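Local coordinates for protein ribonucleoside-diphosphate reductase subunit beta (Bacillus halodurans C-125, PDB 2RCC) that probably serves as the iron-binding small subunit of a class I ribonucleotide reductase, which makes deoxyribonucleotides for DNA synthesis from the corresponding ribonucleotides, at residues A[31-36]-A[108-113]; A[38-43]-A[231-236]; A[174-179]-A[244-249]. All coordinates share one frame; numbering follows the deposited sequence.

Contact 1 of 3, residues A[31-36]-A[108-113]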
ATOM      1  N   LEU A  31      12.621  -7.729   0.912  1.00 15.90           N
ATOM      2  CA  LEU A  31      13.008  -6.351   0.709  1.00 14.56           C
ATOM      3  C   LEU A  31      13.891  -5.768   1.826  1.00 15.53           C
ATOM      4  O   LEU A  31      13.443  -5.543   2.933  1.00 16.68           O
ATOM      5  CB  LEU A  31      11.784  -5.467   0.520  1.00 12.90           C
ATOM      6  CG  LEU A  31      11.900  -3.938   0.333  1.00 13.89           C
ATOM      7  CD1 LEU A  31      12.916  -3.462  -0.711  1.00 11.77           C
ATOM      8  CD2 LEU A  31      10.493  -3.395   0.051  1.00 13.13           C
ATOM      9  N   ASN A  32      15.158  -5.603   1.475  1.00 14.26           N
ATOM     10  CA  ASN A  32      16.170  -4.902   2.248  1.00 14.44           C
ATOM     11  C   ASN A  32      16.273  -3.519   1.590  1.00 14.94           C
ATOM     12  O   ASN A  32      16.868  -3.377   0.521  1.00 16.55           O
ATOM     13  CB  ASN A  32      17.508  -5.629   2.136  1.00 15.79           C
ATOM     14  CG  ASN A  32      18.641  -4.906   2.849  1.00 17.20           C
ATOM     15  OD1 ASN A  32      18.452  -3.829   3.439  1.00 18.41           O
ATOM     16  ND2 ASN A  32      19.857  -5.501   2.775  1.00 15.16           N
ATOM     17  N   TRP A  33      15.743  -2.488   2.250  1.00 18.40           N
ATOM     18  CA  TRP A  33      15.741  -1.140   1.670  1.00 18.75           C
ATOM     19  C   TRP A  33      17.151  -0.551   1.419  1.00 17.53           C
ATOM     20  O   TRP A  33      17.278   0.357   0.603  1.00 15.70           O
ATOM     21  CB  TRP A  33      14.857  -0.164   2.472  1.00 21.02           C
ATOM     22  CG  TRP A  33      13.404  -0.250   2.102  1.00 17.29           C
ATOM     23  CD1 TRP A  33      12.417  -0.902   2.787  1.00 17.79           C
ATOM     24  CD2 TRP A  33      12.778   0.330   0.959  1.00 17.62           C
ATOM     25  NE1 TRP A  33      11.245  -0.763   2.147  1.00 16.63           N
ATOM     26  CE2 TRP A  33      11.415  -0.003   1.026  1.00 22.01           C
ATOM     27  CE3 TRP A  33      13.245   1.103  -0.131  1.00 24.08           C
ATOM     28  CZ2 TRP A  33      10.493   0.389   0.046  1.00 14.55           C
ATOM     29  CZ3 TRP A  33      12.324   1.504  -1.114  1.00 19.45           C
ATOM     30  CH2 TRP A  33      10.972   1.159  -1.011  1.00 20.62           C
ATOM     31  N   ASP A  34      18.167  -1.080   2.098  1.00 17.80           N
ATOM     32  CA  ASP A  34      19.566  -0.705   1.845  1.00 18.74           C
ATOM     33  C   ASP A  34      20.248  -1.554   0.741  1.00 17.69           C
ATOM     34  O   ASP A  34      21.443  -1.403   0.505  1.00 19.65           O
ATOM     35  CB  ASP A  34      20.340  -0.676   3.170  1.00 18.46           C
ATOM     36  CG  ASP A  34      19.815   0.429   4.113  1.00 22.58           C
ATOM     37  OD1 ASP A  34      19.815   1.617   3.698  1.00 24.63           O
ATOM     38  OD2 ASP A  34      19.380   0.133   5.252  1.00 26.58           O
ATOM     39  N   ASP A  35      19.502  -2.380   0.016  1.00 18.82           N
ATOM     40  CA  ASP A  35      20.056  -3.215  -1.066  1.00 18.30           C
ATOM     41  C   ASP A  35      18.996  -3.394  -2.129  1.00 17.37           C
ATOM     42  O   ASP A  35      18.394  -4.467  -2.237  1.00 15.83           O
ATOM     43  CB  ASP A  35      20.551  -4.572  -0.522  1.00 20.44           C
ATOM     44  CG  ASP A  35      21.106  -5.503  -1.628  1.00 21.38           C
ATOM     45  OD1 ASP A  35      21.683  -4.976  -2.611  1.00 23.70           O
ATOM     46  OD2 ASP A  35      20.968  -6.757  -1.532  1.00 20.42           O
ATOM     47  N   VAL A  36      18.760  -2.323  -2.900  1.00 17.37           N
ATOM     48  CA  VAL A  36      17.737  -2.306  -3.971  1.00 16.82           C
ATOM     49  C   VAL A  36      18.378  -1.958  -5.311  1.00 17.67           C
ATOM     50  O   VAL A  36      19.525  -1.494  -5.390  1.00 16.23           O
ATOM     51  CB  VAL A  36      16.511  -1.395  -3.647  1.00 16.78           C
ATOM     52  CG1 VAL A  36      15.833  -1.815  -2.269  1.00 12.52           C
ATOM     53  CG2 VAL A  36      16.875   0.079  -3.625  1.00 19.87           C
ATOM     54  N   LEU A 108       9.827  -1.659  -5.929  1.00 15.44           N
ATOM     55  CA  LEU A 108       8.790  -1.030  -6.734  1.00 14.25           C
ATOM     56  C   LEU A 108       7.403  -1.563  -6.347  1.00 16.04           C
ATOM     57  O   LEU A 108       6.439  -0.791  -6.292  1.00 14.26           O
ATOM     58  CB  LEU A 108       9.050  -1.240  -8.240  1.00 15.27           C
ATOM     59  CG  LEU A 108      10.390  -0.672  -8.780  1.00 12.64           C
ATOM     60  CD1 LEU A 108      10.499  -0.834 -10.303  1.00  9.27           C
ATOM     61  CD2 LEU A 108      10.597   0.792  -8.407  1.00 14.02           C
ATOM     62  N   ALA A 109       7.293  -2.872  -6.077  1.00 13.50           N
ATOM     63  CA  ALA A 109       6.026  -3.457  -5.593  1.00 11.92           C
ATOM     64  C   ALA A 109       5.614  -2.768  -4.305  1.00 12.87           C
ATOM     65  O   ALA A 109       4.451  -2.416  -4.143  1.00 14.50           O
ATOM     66  CB  ALA A 109       6.153  -4.967  -5.433  1.00 14.96           C
ATOM     67  N   ALA A 110       6.556  -2.535  -3.388  1.00 12.61           N
ATOM     68  CA  ALA A 110       6.237  -1.844  -2.133  1.00  9.84           C
ATOM     69  C   ALA A 110       5.733  -0.407  -2.383  1.00 12.24           C
ATOM     70  O   ALA A 110       4.766   0.081  -1.741  1.00 12.63           O
ATOM     71  CB  ALA A 110       7.456  -1.826  -1.214  1.00 10.04           C
ATOM     72  N   LEU A 111       6.385   0.287  -3.290  1.00 10.19           N
ATOM     73  CA  LEU A 111       5.970   1.664  -3.609  1.00 10.70           C
ATOM     74  C   LEU A 111       4.563   1.680  -4.223  1.00 12.09           C
ATOM     75  O   LEU A 111       3.792   2.586  -3.976  1.00 13.69           O
ATOM     76  CB  LEU A 111       7.028   2.370  -4.462  1.00 10.40           C
ATOM     77  CG  LEU A 111       8.377   2.734  -3.834  1.00  9.81           C
ATOM     78  CD1 LEU A 111       9.384   3.103  -4.957  1.00 15.79           C
ATOM     79  CD2 LEU A 111       8.171   3.849  -2.778  1.00 11.92           C
HETATM   80  N   MSE A 112       4.214   0.654  -4.975  1.00 12.53           N
HETATM   81  CA  MSE A 112       2.838   0.540  -5.509  1.00 11.99           C
HETATM   82  C   MSE A 112       1.829   0.357  -4.379  1.00 14.51           C
HETATM   83  O   MSE A 112       0.737   0.902  -4.449  1.00 13.35           O
HETATM   84  CB  MSE A 112       2.721  -0.559  -6.556  1.00 15.41           C
HETATM   85  CG  MSE A 112       3.473  -0.327  -7.846  1.00 14.41           C
HETATM   86 SE   MSE A 112       3.069   1.340  -8.740  0.75 13.57          SE
HETATM   87  CE  MSE A 112       1.179   1.053  -9.209  1.00 22.98           C
ATOM     88  N   SER A 113       2.216  -0.350  -3.313  1.00 15.46           N
ATOM     89  CA  SER A 113       1.378  -0.473  -2.127  1.00 12.97           C
ATOM     90  C   SER A 113       1.158   0.907  -1.469  1.00 15.07           C
ATOM     91  O   SER A 113       0.037   1.248  -1.113  1.00 13.00           O
ATOM     92  CB  SER A 113       1.963  -1.497  -1.136  1.00 13.92           C
ATOM     93  OG  SER A 113       1.259  -1.510   0.071  1.00 17.51           O
TER
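Leu31 and Trp33 reach from a loop onto one side of the helix segment 108-113, where they meet Ala110 and Leu111. The contact across the segments is apolar. One methyl of Leu31, CD2, lies 3.6 Å from CB of Ala110. The first torsion of Leu31 places CG opposite the backbone N (chi1 178°), and the branch thus extends to the helix. Ala110 CB is also 4.0 Å from Trp33 CZ2, so the small alanine receives both side chains. CH2 of Trp33 meets CG of Leu111 at 4.1 Å, with the leucine at the ring edge. Leu31 CD2 also sits over one face of the Trp33 indole, toward its rim, 3.2 Å above the plane.

Polar bonds shape the loop itself. Asn32 to Asp35 form a type I beta turn, closed by Asp35 N to Asn32 O at 2.9 Å. Asn32 OD1 accepts from Asp34 N at 3.1 Å, an Asx turn. The Asp34 N-H comes from above the plane of the Asn32 side-chain carbonyl, and the bond is bent, at 142°.

The second subunit also holds the loop: its Ser90 and Asn123 bond to the backbone of Leu31, and its Ser127 to that of Trp33. The Leu111 side chain is about 8 Å from that of His223, a probable iron ligand. The loop lies against helix 106-133, beside helix 41-50, whose Tyr42 and Tyr45 meet the indole.

Contact 2 of 3, residues A[38-43]-A[231-236]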
ATOM      1  N   PHE A  38      17.409   0.284  -7.730  1.00 15.74           N
ATOM      2  CA  PHE A  38      17.451   1.717  -8.052  1.00 17.57           C
ATOM      3  C   PHE A  38      17.751   2.601  -6.858  1.00 18.62           C
ATOM      4  O   PHE A  38      17.033   2.590  -5.833  1.00 18.66           O
ATOM      5  CB  PHE A  38      16.101   2.122  -8.666  1.00 21.32           C
ATOM      6  CG  PHE A  38      15.775   1.353  -9.912  1.00 15.58           C
ATOM      7  CD1 PHE A  38      16.539   1.514 -11.062  1.00 19.32           C
ATOM      8  CD2 PHE A  38      14.724   0.454  -9.936  1.00 18.48           C
ATOM      9  CE1 PHE A  38      16.269   0.767 -12.222  1.00 19.20           C
ATOM     10  CE2 PHE A  38      14.459  -0.294 -11.069  1.00 19.09           C
ATOM     11  CZ  PHE A  38      15.227  -0.128 -12.228  1.00 21.00           C
ATOM     12  N   SER A  39      18.784   3.413  -7.003  1.00 19.36           N
ATOM     13  CA  SER A  39      19.235   4.327  -5.942  1.00 19.67           C
ATOM     14  C   SER A  39      18.238   5.450  -5.620  1.00 18.57           C
ATOM     15  O   SER A  39      18.353   6.098  -4.594  1.00 19.89           O
ATOM     16  CB  SER A  39      20.611   4.889  -6.281  1.00 19.10           C
ATOM     17  OG  SER A  39      20.559   5.604  -7.502  1.00 21.29           O
ATOM     18  N   TRP A  40      17.256   5.665  -6.486  1.00 18.86           N
ATOM     19  CA  TRP A  40      16.179   6.617  -6.241  1.00 17.80           C
ATOM     20  C   TRP A  40      14.964   6.036  -5.497  1.00 18.40           C
ATOM     21  O   TRP A  40      14.118   6.820  -5.047  1.00 17.28           O
ATOM     22  CB  TRP A  40      15.669   7.241  -7.556  1.00 20.25           C
ATOM     23  CG  TRP A  40      15.334   6.314  -8.647  1.00 15.16           C
ATOM     24  CD1 TRP A  40      16.133   5.999  -9.661  1.00 18.87           C
ATOM     25  CD2 TRP A  40      14.100   5.593  -8.868  1.00 20.25           C
ATOM     26  NE1 TRP A  40      15.528   5.129 -10.501  1.00 20.48           N
ATOM     27  CE2 TRP A  40      14.268   4.865 -10.053  1.00 17.54           C
ATOM     28  CE3 TRP A  40      12.891   5.472  -8.169  1.00 21.35           C
ATOM     29  CZ2 TRP A  40      13.279   4.019 -10.567  1.00 17.03           C
ATOM     30  CZ3 TRP A  40      11.901   4.645  -8.679  1.00 18.91           C
ATOM     31  CH2 TRP A  40      12.104   3.916  -9.860  1.00 20.45           C
ATOM     32  N   ALA A  41      14.882   4.707  -5.332  1.00 15.76           N
ATOM     33  CA  ALA A  41      13.686   4.094  -4.715  1.00 16.86           C
ATOM     34  C   ALA A  41      13.564   4.404  -3.237  1.00 13.21           C
ATOM     35  O   ALA A  41      12.486   4.757  -2.809  1.00 17.11           O
ATOM     36  CB  ALA A  41      13.629   2.555  -4.936  1.00 15.61           C
ATOM     37  N   TYR A  42      14.647   4.323  -2.470  1.00 17.51           N
ATOM     38  CA  TYR A  42      14.568   4.548  -1.006  1.00 14.15           C
ATOM     39  C   TYR A  42      14.341   6.009  -0.696  1.00 17.11           C
ATOM     40  O   TYR A  42      13.520   6.304   0.173  1.00 16.40           O
ATOM     41  CB  TYR A  42      15.768   3.962  -0.234  1.00 17.37           C
ATOM     42  CG  TYR A  42      15.634   3.721   1.275  1.00 20.17           C
ATOM     43  CD1 TYR A  42      14.386   3.650   1.946  1.00 21.34           C
ATOM     44  CD2 TYR A  42      16.760   3.398   2.017  1.00 18.29           C
ATOM     45  CE1 TYR A  42      14.311   3.368   3.350  1.00 24.49           C
ATOM     46  CE2 TYR A  42      16.681   3.083   3.396  1.00 21.64           C
ATOM     47  CZ  TYR A  42      15.475   3.084   4.065  1.00 20.61           C
ATOM     48  OH  TYR A  42      15.464   2.746   5.427  1.00 24.34           O
ATOM     49  N   PRO A  43      15.091   6.920  -1.353  1.00 18.82           N
ATOM     50  CA  PRO A  43      14.760   8.331  -1.218  1.00 19.60           C
ATOM     51  C   PRO A  43      13.310   8.681  -1.572  1.00 19.07           C
ATOM     52  O   PRO A  43      12.711   9.507  -0.896  1.00 19.99           O
ATOM     53  CB  PRO A  43      15.725   9.001  -2.183  1.00 19.99           C
ATOM     54  CG  PRO A  43      16.843   8.108  -2.288  1.00 21.08           C
ATOM     55  CD  PRO A  43      16.339   6.753  -2.132  1.00 20.15           C
ATOM     56  N   PHE A 231       9.300   4.246 -16.845  1.00 18.04           N
ATOM     57  CA  PHE A 231       9.283   4.366 -18.293  1.00 17.13           C
ATOM     58  C   PHE A 231      10.703   4.418 -18.860  1.00 17.96           C
ATOM     59  O   PHE A 231      11.047   3.658 -19.794  1.00 16.06           O
ATOM     60  CB  PHE A 231       8.485   5.617 -18.722  1.00 19.58           C
ATOM     61  CG  PHE A 231       8.374   5.799 -20.208  1.00 16.57           C
ATOM     62  CD1 PHE A 231       9.356   6.521 -20.925  1.00 15.06           C
ATOM     63  CD2 PHE A 231       7.306   5.262 -20.908  1.00 21.12           C
ATOM     64  CE1 PHE A 231       9.273   6.677 -22.302  1.00 20.85           C
ATOM     65  CE2 PHE A 231       7.219   5.433 -22.297  1.00 16.35           C
ATOM     66  CZ  PHE A 231       8.196   6.137 -22.989  1.00 21.94           C
ATOM     67  N   LYS A 232      11.521   5.313 -18.315  1.00 17.83           N
ATOM     68  CA  LYS A 232      12.902   5.459 -18.794  1.00 20.57           C
ATOM     69  C   LYS A 232      13.763   4.210 -18.575  1.00 21.60           C
ATOM     70  O   LYS A 232      14.567   3.866 -19.410  1.00 23.95           O
ATOM     71  CB  LYS A 232      13.585   6.623 -18.113  1.00 22.00           C
ATOM     72  CG  LYS A 232      13.084   7.974 -18.548  1.00 29.25           C
ATOM     73  CD  LYS A 232      13.539   9.005 -17.535  1.00 35.87           C
ATOM     74  CE  LYS A 232      13.114  10.356 -17.899  1.00 35.15           C
ATOM     75  NZ  LYS A 232      12.858  11.142 -16.637  1.00 32.30           N
ATOM     76  N   GLU A 233      13.577   3.527 -17.463  1.00 23.01           N
ATOM     77  CA  GLU A 233      14.323   2.319 -17.158  1.00 22.71           C
ATOM     78  C   GLU A 233      13.860   1.189 -18.069  1.00 21.60           C
ATOM     79  O   GLU A 233      14.662   0.341 -18.426  1.00 21.50           O
ATOM     80  CB  GLU A 233      14.155   1.918 -15.693  1.00 24.67           C
ATOM     81  CG  GLU A 233      14.679   2.936 -14.645  1.00 31.94           C
ATOM     82  CD  GLU A 233      16.197   3.111 -14.571  1.00 44.89           C
ATOM     83  OE1 GLU A 233      16.968   2.375 -15.265  1.00 27.50           O
ATOM     84  OE2 GLU A 233      16.587   3.990 -13.748  1.00 41.31           O
ATOM     85  N   LEU A 234      12.573   1.145 -18.414  1.00 20.64           N
ATOM     86  CA  LEU A 234      12.078   0.130 -19.338  1.00 20.14           C
ATOM     87  C   LEU A 234      12.714   0.258 -20.723  1.00 18.93           C
ATOM     88  O   LEU A 234      12.947  -0.756 -21.373  1.00 21.09           O
ATOM     89  CB  LEU A 234      10.540   0.109 -19.429  1.00 19.16           C
ATOM     90  CG  LEU A 234       9.784  -0.524 -18.260  1.00 18.15           C
ATOM     91  CD1 LEU A 234       8.299  -0.303 -18.477  1.00 24.30           C
ATOM     92  CD2 LEU A 234      10.159  -2.011 -18.089  1.00 18.92           C
ATOM     93  N   LEU A 235      12.963   1.491 -21.177  1.00 18.37           N
ATOM     94  CA  LEU A 235      13.662   1.722 -22.445  1.00 17.74           C
ATOM     95  C   LEU A 235      15.130   1.261 -22.364  1.00 16.80           C
ATOM     96  O   LEU A 235      15.646   0.803 -23.345  1.00 17.12           O
ATOM     97  CB  LEU A 235      13.522   3.179 -22.948  1.00 17.58           C
ATOM     98  CG  LEU A 235      12.271   3.479 -23.803  1.00 15.94           C
ATOM     99  CD1 LEU A 235      10.988   3.044 -23.199  1.00 22.32           C
ATOM    100  CD2 LEU A 235      12.183   4.975 -24.202  1.00 16.52           C
ATOM    101  N   VAL A 236      15.774   1.367 -21.200  1.00 18.03           N
ATOM    102  CA  VAL A 236      17.149   0.847 -21.007  1.00 18.43           C
ATOM    103  C   VAL A 236      17.154  -0.699 -20.976  1.00 17.67           C
ATOM    104  O   VAL A 236      18.021  -1.327 -21.585  1.00 18.08           O
ATOM    105  CB  VAL A 236      17.765   1.359 -19.666  1.00 17.91           C
ATOM    106  CG1 VAL A 236      19.088   0.664 -19.336  1.00 25.52           C
ATOM    107  CG2 VAL A 236      17.935   2.854 -19.716  1.00 22.09           C
TER
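Glu233 reaches from its helix to the aromatic pair Phe38 and Trp40. Its CB lies at the margin of the contact, 4.2 Å from CZ of Phe38. The next carbon, CG, is closer to the same ring, 3.6 Å from Phe38 CE1. The chain then bends at chi2 (-69°), and this turn brings the carboxylate obliquely up to the ring. Its carbon, CD, stands 3.3 Å from Phe38 CE1. The ring and carboxylate planes are 42° apart. In the four-helix core of this ferritin-like fold, helix 207-237 also carries Glu220 and His223, ligands of an iron site by similarity. Glu233 lies farther along that helix, where the segment leading into helix 41-50 packs against it. At the tip, OE1 is 3.5 Å from Phe38 CE1. The other oxygen, OE2, touches both rings. It is 3.6 Å from Phe38 CE1, and it lies at the edge of the Trp40 indole and near its plane, 3.6 Å from Trp40 NE1. That second approach is too long to count as a hydrogen bond. Phe38 supports the indole from one face, with CB 3.5 Å above the Trp40 plane. Ile22, from a loop, touches both Phe38 and Glu233.

Contact 3 of 3, residues A[174-179]-A[244-249]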
ATOM      1  N   THR A 174       2.930  -3.563 -23.921  1.00 20.28           N
ATOM      2  CA  THR A 174       1.629  -3.204 -23.312  1.00 20.88           C
ATOM      3  C   THR A 174       1.807  -2.675 -21.861  1.00 18.53           C
ATOM      4  O   THR A 174       1.017  -1.847 -21.392  1.00 20.28           O
ATOM      5  CB  THR A 174       0.609  -4.362 -23.382  1.00 19.81           C
ATOM      6  OG1 THR A 174       1.101  -5.518 -22.661  1.00 20.60           O
ATOM      7  CG2 THR A 174       0.291  -4.710 -24.836  1.00 18.90           C
ATOM      8  N   PHE A 175       2.832  -3.134 -21.144  1.00 18.60           N
ATOM      9  CA  PHE A 175       3.140  -2.602 -19.820  1.00 18.86           C
ATOM     10  C   PHE A 175       3.578  -1.139 -19.917  1.00 20.57           C
ATOM     11  O   PHE A 175       3.137  -0.288 -19.134  1.00 19.49           O
ATOM     12  CB  PHE A 175       4.221  -3.413 -19.127  1.00 17.38           C
ATOM     13  CG  PHE A 175       4.378  -3.063 -17.691  1.00 17.52           C
ATOM     14  CD1 PHE A 175       5.239  -2.051 -17.314  1.00 16.40           C
ATOM     15  CD2 PHE A 175       3.641  -3.721 -16.711  1.00 17.28           C
ATOM     16  CE1 PHE A 175       5.389  -1.692 -15.947  1.00 18.76           C
ATOM     17  CE2 PHE A 175       3.783  -3.364 -15.344  1.00 23.11           C
ATOM     18  CZ  PHE A 175       4.666  -2.348 -14.987  1.00 17.47           C
ATOM     19  N   LEU A 176       4.458  -0.850 -20.861  1.00 18.81           N
ATOM     20  CA  LEU A 176       4.916   0.522 -21.119  1.00 17.75           C
ATOM     21  C   LEU A 176       3.733   1.445 -21.483  1.00 16.98           C
ATOM     22  O   LEU A 176       3.650   2.549 -20.991  1.00 19.55           O
ATOM     23  CB  LEU A 176       5.960   0.535 -22.240  1.00 15.88           C
ATOM     24  CG  LEU A 176       6.764   1.831 -22.452  1.00 21.23           C
ATOM     25  CD1 LEU A 176       7.756   1.999 -21.324  1.00 23.39           C
ATOM     26  CD2 LEU A 176       7.526   1.801 -23.762  1.00 19.43           C
ATOM     27  N   GLU A 177       2.831   0.965 -22.338  1.00 18.38           N
ATOM     28  CA  GLU A 177       1.630   1.702 -22.716  1.00 19.54           C
ATOM     29  C   GLU A 177       0.803   2.044 -21.496  1.00 17.75           C
ATOM     30  O   GLU A 177       0.355   3.167 -21.344  1.00 19.65           O
ATOM     31  CB  GLU A 177       0.798   0.907 -23.709  1.00 19.80           C
ATOM     32  CG  GLU A 177       1.471   0.766 -25.060  1.00 17.73           C
ATOM     33  CD  GLU A 177       0.766  -0.196 -26.019  1.00 25.60           C
ATOM     34  OE1 GLU A 177      -0.348  -0.696 -25.701  1.00 27.77           O
ATOM     35  OE2 GLU A 177       1.355  -0.438 -27.105  1.00 24.76           O
ATOM     36  N   SER A 178       0.629   1.054 -20.632  1.00 16.17           N
ATOM     37  CA  SER A 178      -0.080   1.186 -19.363  1.00 19.52           C
ATOM     38  C   SER A 178       0.578   2.225 -18.420  1.00 17.54           C
ATOM     39  O   SER A 178      -0.116   2.989 -17.753  1.00 19.27           O
ATOM     40  CB  SER A 178      -0.191  -0.220 -18.740  1.00 21.29           C
ATOM     41  OG  SER A 178      -0.683  -0.156 -17.430  1.00 32.65           O
ATOM     42  N   ILE A 179       1.912   2.252 -18.352  1.00 17.73           N
ATOM     43  CA  ILE A 179       2.678   3.281 -17.596  1.00 16.09           C
ATOM     44  C   ILE A 179       2.399   4.687 -18.140  1.00 16.22           C
ATOM     45  O   ILE A 179       2.261   5.642 -17.367  1.00 17.01           O
ATOM     46  CB  ILE A 179       4.225   3.009 -17.654  1.00 17.89           C
ATOM     47  CG1 ILE A 179       4.593   1.804 -16.794  1.00 18.92           C
ATOM     48  CG2 ILE A 179       5.057   4.240 -17.212  1.00 17.32           C
ATOM     49  CD1 ILE A 179       4.557   2.093 -15.265  1.00 16.37           C
ATOM     50  N   GLU A 244      10.857   4.943 -32.895  1.00 18.03           N
ATOM     51  CA  GLU A 244      10.092   6.112 -33.322  1.00 16.13           C
ATOM     52  C   GLU A 244       8.625   5.882 -33.036  1.00 15.53           C
ATOM     53  O   GLU A 244       7.938   6.804 -32.632  1.00 12.72           O
ATOM     54  CB  GLU A 244      10.320   6.448 -34.809  1.00 19.28           C
ATOM     55  CG  GLU A 244      11.654   7.105 -35.052  1.00 24.03           C
ATOM     56  CD  GLU A 244      11.759   8.483 -34.391  1.00 33.88           C
ATOM     57  OE1 GLU A 244      10.892   9.332 -34.661  1.00 38.61           O
ATOM     58  OE2 GLU A 244      12.705   8.721 -33.603  1.00 45.30           O
ATOM     59  N   GLU A 245       8.159   4.652 -33.258  1.00 17.06           N
ATOM     60  CA  GLU A 245       6.798   4.239 -32.903  1.00 17.00           C
ATOM     61  C   GLU A 245       6.456   4.563 -31.433  1.00 15.15           C
ATOM     62  O   GLU A 245       5.344   4.983 -31.156  1.00 14.43           O
ATOM     63  CB  GLU A 245       6.601   2.741 -33.202  1.00 18.03           C
ATOM     64  CG  GLU A 245       5.328   2.067 -32.607  1.00 23.82           C
ATOM     65  CD  GLU A 245       5.112   0.637 -33.126  1.00 26.91           C
ATOM     66  OE1 GLU A 245       5.066   0.450 -34.358  1.00 46.97           O
ATOM     67  OE2 GLU A 245       4.942  -0.292 -32.312  1.00 39.27           O
ATOM     68  N   THR A 246       7.388   4.380 -30.500  1.00 15.31           N
ATOM     69  CA  THR A 246       7.127   4.731 -29.084  1.00 14.06           C
ATOM     70  C   THR A 246       6.994   6.243 -28.870  1.00 16.43           C
ATOM     71  O   THR A 246       6.131   6.688 -28.105  1.00 17.15           O
ATOM     72  CB  THR A 246       8.170   4.097 -28.137  1.00 11.80           C
ATOM     73  OG1 THR A 246       8.060   2.671 -28.252  1.00 14.61           O
ATOM     74  CG2 THR A 246       7.960   4.512 -26.685  1.00 13.25           C
ATOM     75  N   LYS A 247       7.829   7.019 -29.550  1.00 17.96           N
ATOM     76  CA  LYS A 247       7.738   8.476 -29.481  1.00 19.76           C
ATOM     77  C   LYS A 247       6.391   8.964 -30.054  1.00 18.96           C
ATOM     78  O   LYS A 247       5.771   9.851 -29.481  1.00 18.86           O
ATOM     79  CB  LYS A 247       8.915   9.171 -30.198  1.00 20.21           C
ATOM     80  CG  LYS A 247      10.335   8.738 -29.779  1.00 24.12           C
ATOM     81  CD  LYS A 247      11.456   9.699 -30.246  1.00 24.30           C
ATOM     82  CE  LYS A 247      12.845   9.223 -29.705  1.00 26.33           C
ATOM     83  N   THR A 248       5.965   8.383 -31.176  1.00 19.99           N
ATOM     84  CA  THR A 248       4.664   8.683 -31.784  1.00 19.15           C
ATOM     85  C   THR A 248       3.516   8.293 -30.856  1.00 16.96           C
ATOM     86  O   THR A 248       2.589   9.080 -30.660  1.00 19.13           O
ATOM     87  CB  THR A 248       4.501   7.972 -33.146  1.00 19.64           C
ATOM     88  OG1 THR A 248       5.507   8.448 -34.035  1.00 21.29           O
ATOM     89  CG2 THR A 248       3.136   8.274 -33.757  1.00 16.14           C
ATOM     90  N   PHE A 249       3.570   7.096 -30.288  1.00 17.95           N
ATOM     91  CA  PHE A 249       2.583   6.662 -29.277  1.00 17.73           C
ATOM     92  C   PHE A 249       2.406   7.655 -28.094  1.00 18.18           C
ATOM     93  O   PHE A 249       1.277   8.018 -27.717  1.00 18.71           O
ATOM     94  CB  PHE A 249       2.933   5.274 -28.709  1.00 19.72           C
ATOM     95  CG  PHE A 249       2.010   4.843 -27.585  1.00 16.82           C
ATOM     96  CD1 PHE A 249       0.780   4.273 -27.884  1.00 20.78           C
ATOM     97  CD2 PHE A 249       2.339   5.050 -26.253  1.00 23.64           C
ATOM     98  CE1 PHE A 249      -0.094   3.899 -26.893  1.00 22.87           C
ATOM     99  CE2 PHE A 249       1.460   4.678 -25.239  1.00 23.83           C
ATOM    100  CZ  PHE A 249       0.248   4.095 -25.559  1.00 17.18           C
TER
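Phe249 and Glu177 make the close part of this contact between two helices of the ferritin-like helical fold. Helix 172-187 supplies Glu177 and Leu176. Helix 244-268 supplies Phe249 and Thr246. Phe249 has CG opposite its backbone N (chi1 175°), which carries the ring across to helix 172-187. There CG of Glu177 lies over one ring face. It is 4.0 Å from the centroid of the Phe249 ring and 28° off the normal, a CH-pi contact of Glu177 CG. CB of Glu177 adds a second approach, 3.7 Å from CZ of Phe249. With CG and CB both in contact, the aliphatic stem of the glutamate packs on the ring, while the chain runs on, extended, to its carboxylate. The two side chains cross at about a right angle. Val180 and Tyr181, on the helix of Glu177, also touch Phe249.

The side toward the start of helix 244-268 is looser. Glu245 is exposed, and its OE2 stays 6.3 Å from OE2 of Glu177. These like charges would probably repel weakly. Lys173 forms a salt bridge with Glu245 and would offset part of that effect. Apart from this exposed side, Leu176 and Thr246 form a buried but light touch. The hydroxyl of Thr246 is hydrogen-bonded to the backbone oxygen of Leu241, which leaves its methyl for the leucine. Tip to tip, CD2 of Leu176 and CG2 of Thr246 are 4.0 Å apart.

Overall arrangement
The three contacts belong to one ferritin-like fold that is built from helices and has no strands. Contacts 1 and 2 are neighbours, with centres about 12 Å apart. They touch where Trp33 packs on Ala41 and Tyr42, and Leu108 on Trp40. Contacts 2 and 3 have centres about 17 Å apart and meet mainly through Leu176, packed against Phe231, Leu234 and Leu235. Contacts 1 and 3 have centres about 25 Å apart and do not touch. Along the chain, contact 1 closes before contact 3 opens, while contact 2 crosses both. Helix 207-237 packs against segment 38-43 and against helix 172-187, and helix 244-268 follows it. Contact 2 thus links contact 1, at the subunit interface, to contact 3.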